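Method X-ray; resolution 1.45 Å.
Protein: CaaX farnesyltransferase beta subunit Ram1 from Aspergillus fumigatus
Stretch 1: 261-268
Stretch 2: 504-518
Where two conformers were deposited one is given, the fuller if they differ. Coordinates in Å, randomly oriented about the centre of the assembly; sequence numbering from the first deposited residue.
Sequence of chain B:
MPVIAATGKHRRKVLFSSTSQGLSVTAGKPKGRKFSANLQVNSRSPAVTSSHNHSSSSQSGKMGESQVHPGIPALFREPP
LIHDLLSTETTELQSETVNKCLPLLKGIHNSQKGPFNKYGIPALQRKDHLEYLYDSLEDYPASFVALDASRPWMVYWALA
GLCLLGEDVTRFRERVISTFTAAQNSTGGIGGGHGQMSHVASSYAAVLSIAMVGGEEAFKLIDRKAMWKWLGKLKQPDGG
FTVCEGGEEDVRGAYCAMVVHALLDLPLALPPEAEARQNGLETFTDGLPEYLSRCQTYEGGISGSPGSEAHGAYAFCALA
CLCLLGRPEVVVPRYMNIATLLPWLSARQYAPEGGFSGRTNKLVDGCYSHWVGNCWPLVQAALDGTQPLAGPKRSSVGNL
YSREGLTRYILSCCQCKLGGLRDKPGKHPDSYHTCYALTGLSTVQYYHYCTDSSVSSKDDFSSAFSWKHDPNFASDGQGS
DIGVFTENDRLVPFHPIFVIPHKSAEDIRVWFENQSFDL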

# COMPACT_ATOMS: atom_id res chain seq x y z
N HIS B 261 16.56 4.08 7.07
CA HIS B 261 17.18 4.53 8.33
C HIS B 261 17.64 3.32 9.13
O HIS B 261 18.77 3.31 9.66
CB HIS B 261 16.13 5.36 9.06
CG HIS B 261 16.64 6.04 10.29
ND1 HIS B 261 16.96 5.35 11.45
CD2 HIS B 261 16.93 7.35 10.51
CE1 HIS B 261 17.41 6.24 12.35
NE2 HIS B 261 17.41 7.45 11.80
N ALA B 262 16.78 2.32 9.28
CA ALA B 262 17.10 1.14 10.08
C ALA B 262 18.21 0.31 9.46
O ALA B 262 19.16 -0.10 10.15
CB ALA B 262 15.87 0.23 10.24
N LEU B 263 18.12 0.01 8.16
CA LEU B 263 19.12 -0.89 7.60
C LEU B 263 20.53 -0.24 7.54
O LEU B 263 21.51 -0.97 7.54
CB LEU B 263 18.72 -1.35 6.19
CG LEU B 263 17.52 -2.28 6.21
CD1 LEU B 263 17.09 -2.59 4.73
CD2 LEU B 263 17.82 -3.60 6.91
N LEU B 264 20.63 1.09 7.46
CA LEU B 264 21.91 1.80 7.42
C LEU B 264 22.36 2.24 8.84
O LEU B 264 23.39 2.91 8.97
CB LEU B 264 21.81 3.03 6.52
CG LEU B 264 21.46 2.70 5.04
CD1 LEU B 264 21.51 4.05 4.30
CD2 LEU B 264 22.31 1.62 4.37
N ASP B 265 21.61 1.85 9.88
CA ASP B 265 21.86 2.25 11.28
C ASP B 265 22.14 3.77 11.34
O ASP B 265 23.17 4.22 11.89
CB ASP B 265 23.03 1.46 11.86
CG ASP B 265 23.22 1.74 13.36
OD1 ASP B 265 22.16 1.97 14.02
OD2 ASP B 265 24.40 1.79 13.86
N LEU B 266 21.24 4.57 10.79
CA LEU B 266 21.46 6.01 10.88
C LEU B 266 21.14 6.50 12.28
O LEU B 266 20.39 5.87 13.03
CB LEU B 266 20.53 6.76 9.91
CG LEU B 266 20.73 6.35 8.43
CD1 LEU B 266 19.83 7.18 7.52
CD2 LEU B 266 22.22 6.45 7.99
N PRO B 267 21.70 7.65 12.67
CA PRO B 267 21.34 8.16 13.99
C PRO B 267 19.86 8.47 14.11
O PRO B 267 19.24 8.98 13.17
CB PRO B 267 22.16 9.48 14.08
CG PRO B 267 23.29 9.30 13.16
CD PRO B 267 22.70 8.49 11.98
N LEU B 268 19.28 8.14 15.25
CA LEU B 268 17.89 8.45 15.55
C LEU B 268 17.60 9.95 15.61
O LEU B 268 16.50 10.38 15.20
CB LEU B 268 17.55 7.77 16.88
CG LEU B 268 16.20 8.04 17.47
CD1 LEU B 268 15.13 7.54 16.53
CD2 LEU B 268 16.08 7.32 18.87
N SER B 504 20.11 -11.17 4.58
CA SER B 504 20.55 -9.97 3.89
C SER B 504 20.28 -8.74 4.78
O SER B 504 21.11 -7.79 4.85
CB SER B 504 19.74 -9.80 2.59
OG SER B 504 19.87 -10.95 1.76
N ALA B 505 19.11 -8.71 5.43
CA ALA B 505 18.76 -7.55 6.29
C ALA B 505 19.69 -7.53 7.50
O ALA B 505 20.17 -6.44 7.94
CB ALA B 505 17.30 -7.63 6.79
N GLU B 506 19.96 -8.71 8.05
CA GLU B 506 20.84 -8.81 9.20
C GLU B 506 22.24 -8.34 8.84
O GLU B 506 22.86 -7.55 9.58
CB GLU B 506 20.92 -10.30 9.73
CG GLU B 506 22.15 -10.56 10.67
CD GLU B 506 22.41 -12.05 11.09
OE1 GLU B 506 21.69 -12.99 10.74
OE2 GLU B 506 23.39 -12.27 11.83
N ASP B 507 22.77 -8.84 7.72
CA ASP B 507 24.16 -8.57 7.39
C ASP B 507 24.40 -7.08 7.16
O ASP B 507 25.43 -6.53 7.60
CB ASP B 507 24.59 -9.32 6.14
CG ASP B 507 24.87 -10.80 6.38
OD1 ASP B 507 24.93 -11.24 7.55
OD2 ASP B 507 25.00 -11.50 5.35
N ILE B 508 23.49 -6.39 6.46
CA ILE B 508 23.71 -4.99 6.22
C ILE B 508 23.59 -4.19 7.50
O ILE B 508 24.42 -3.31 7.74
CB ILE B 508 22.81 -4.46 5.09
CG1 ILE B 508 23.31 -3.07 4.63
CG2 ILE B 508 21.32 -4.43 5.52
CD1 ILE B 508 22.60 -2.57 3.32
N ARG B 509 22.60 -4.48 8.32
CA ARG B 509 22.43 -3.74 9.59
C ARG B 509 23.66 -3.93 10.48
O ARG B 509 24.17 -2.95 11.06
CB ARG B 509 21.18 -4.26 10.33
CG ARG B 509 21.03 -3.75 11.76
CD ARG B 509 20.80 -2.24 11.86
NE ARG B 509 20.69 -1.88 13.26
CZ ARG B 509 20.04 -0.84 13.76
NH1 ARG B 509 19.37 0.00 12.96
NH2 ARG B 509 20.04 -0.65 15.10
N VAL B 510 24.14 -5.17 10.60
CA VAL B 510 25.25 -5.43 11.50
C VAL B 510 26.51 -4.78 10.96
O VAL B 510 27.30 -4.21 11.75
CB VAL B 510 25.44 -6.94 11.69
CG1 VAL B 510 26.80 -7.24 12.41
CG2 VAL B 510 24.28 -7.52 12.49
N TRP B 511 26.71 -4.80 9.65
CA TRP B 511 27.88 -4.13 9.08
C TRP B 511 27.87 -2.64 9.42
O TRP B 511 28.89 -2.07 9.86
CB TRP B 511 27.98 -4.32 7.55
CG TRP B 511 29.31 -3.82 6.96
CD1 TRP B 511 30.51 -4.53 6.90
CD2 TRP B 511 29.59 -2.53 6.37
NE1 TRP B 511 31.48 -3.77 6.29
CE2 TRP B 511 30.96 -2.53 5.99
CE3 TRP B 511 28.84 -1.38 6.15
CZ2 TRP B 511 31.56 -1.43 5.37
CZ3 TRP B 511 29.44 -0.28 5.54
CH2 TRP B 511 30.78 -0.32 5.16
N PHE B 512 26.71 -2.02 9.23
CA PHE B 512 26.64 -0.59 9.52
C PHE B 512 26.75 -0.27 10.99
O PHE B 512 27.38 0.74 11.35
CB PHE B 512 25.39 0.04 8.89
CG PHE B 512 25.57 0.35 7.43
CD1 PHE B 512 26.40 1.38 7.04
CD2 PHE B 512 24.97 -0.40 6.45
CE1 PHE B 512 26.62 1.65 5.68
CE2 PHE B 512 25.21 -0.14 5.10
CZ PHE B 512 26.01 0.91 4.72
N GLU B 513 26.18 -1.12 11.85
CA GLU B 513 26.34 -0.94 13.30
C GLU B 513 27.80 -0.90 13.73
O GLU B 513 28.15 -0.27 14.75
CB GLU B 513 25.64 -2.06 14.08
CG GLU B 513 24.18 -1.83 14.20
CD GLU B 513 23.51 -2.90 15.07
OE1 GLU B 513 24.18 -3.81 15.64
OE2 GLU B 513 22.30 -2.81 15.27
N ASN B 514 28.63 -1.59 12.96
CA ASN B 514 30.04 -1.67 13.30
C ASN B 514 30.90 -0.64 12.61
O ASN B 514 32.14 -0.64 12.74
CB ASN B 514 30.54 -3.09 13.04
CG ASN B 514 30.13 -4.00 14.12
OD1 ASN B 514 30.66 -3.97 15.22
ND2 ASN B 514 29.20 -4.85 13.82
N GLN B 515 30.26 0.25 11.86
CA GLN B 515 31.00 1.37 11.25
C GLN B 515 30.72 2.65 12.02
O GLN B 515 29.56 3.00 12.33
CB GLN B 515 30.61 1.62 9.80
CG GLN B 515 30.56 0.38 8.90
CD GLN B 515 31.81 -0.49 8.97
OE1 GLN B 515 32.93 -0.00 8.76
NE2 GLN B 515 31.62 -1.80 9.25
N SER B 516 31.79 3.41 12.32
CA SER B 516 31.52 4.70 12.93
C SER B 516 30.81 5.62 11.95
O SER B 516 31.01 5.55 10.72
CB SER B 516 32.80 5.35 13.43
OG SER B 516 33.79 5.27 12.43
N PHE B 517 29.94 6.47 12.50
CA PHE B 517 29.17 7.37 11.68
C PHE B 517 30.13 8.41 11.18
O PHE B 517 31.00 8.90 11.91
CB PHE B 517 28.04 8.00 12.45
CG PHE B 517 27.06 8.72 11.56
CD1 PHE B 517 26.40 8.03 10.53
CD2 PHE B 517 26.74 10.07 11.78
CE1 PHE B 517 25.48 8.71 9.73
CE2 PHE B 517 25.81 10.75 10.98
CZ PHE B 517 25.18 10.05 9.98
N ASP B 518 29.99 8.74 9.91
CA ASP B 518 30.98 9.56 9.26
C ASP B 518 31.05 11.00 9.80
O ASP B 518 30.04 11.62 10.13
CB ASP B 518 30.66 9.59 7.78
CG ASP B 518 30.49 8.20 7.20
OD1 ASP B 518 31.37 7.81 6.37
OD2 ASP B 518 29.46 7.52 7.53
O HOH W 1 19.03 3.39 12.78
O HOH W 2 26.54 2.85 12.88

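What ties the end of one helix to the flank of the other? The single direct hydrogen bond between the stretches runs from Arg509 NH1 to Ala262 O, at 2.8 Å and a nearly straight 169°. The carbonyl lies near the guanidinium plane, at its edge, where the N-H groups point. Ala262 O lies where the helix of the first stretch ends, and it also accepts a hydrogen bond from Asp265 N, at 3.1 Å, within a Schellman motif that is completed by Leu266 N bonding to His261 O at 3.0 Å. Arg509 thus reaches a carbonyl in the last turn of that helix.

How does Asp265 meet the same arginine? It does so by charge alone. Asp265 OD1 stands 3.5 Å from Arg509 NH2, a salt bridge, but the oxygen sits over one face of the guanidinium and no N-H points at it. The directed hydrogen bonds of the group go elsewhere, among them those to Glu513, one turn along its own helix: Arg509 NE to Glu513 OE2 measures 2.7 Å and belongs to a salt bridge, while Arg509 NH2 to the same OE2, at 3.1 Å, is weak. The arginine is therefore held from within its helix as it reaches across. Asp265, with positive phi and its CA-to-CB bond directed toward the second stretch, also brings OD2 to 3.4 Å from Glu513 CA.

What do the waters add? Water 1 donates to His261 O at 3.1 Å and to Leu266 O at 2.8 Å, and accepts a weak bond from Arg509 NH1 at 3.4 Å, so it forms a bridge, weak on the arginine side, to two carbonyls around the turn. Water 2 lies within reach of both Asp265 OD2, at 2.6 Å, and Phe512 O, at 2.7 Å, a carbonyl near the end of the second helix.

How closely do the backbones approach beside these polar links? The CA atoms of Leu263 and Arg509 are 4.8 Å apart, close enough for Leu263 O to receive a CA-H...O contact from Arg509 CA at 3.6 Å. That carbonyl is buried here without a conventional hydrogen-bond partner. From the same residue, the side chain packs along the helix, with Leu263 CD2 lying 4.1 Å from Ala505 CB and 3.9 Å from Ile508 CG2, residues three apart and so on neighbouring turns.

Which aromatic rings complete the packing? Phe512 takes Leu264, whose CD2 comes to 3.5 Å from Phe512 CE2 and whose CA lies 4.3 Å from the ring centroid, an off-centre CH-pi contact. Beyond the helix, the chain brings Phe517 against Pro267. Here the geometry is cleaner: Pro267 CG is 3.7 Å from the Phe517 ring centroid and only 14° off the normal, so the proline lies over the ring face. Leu266 CD2 adds a looser approach, 4.3 Å from Phe517 CE1.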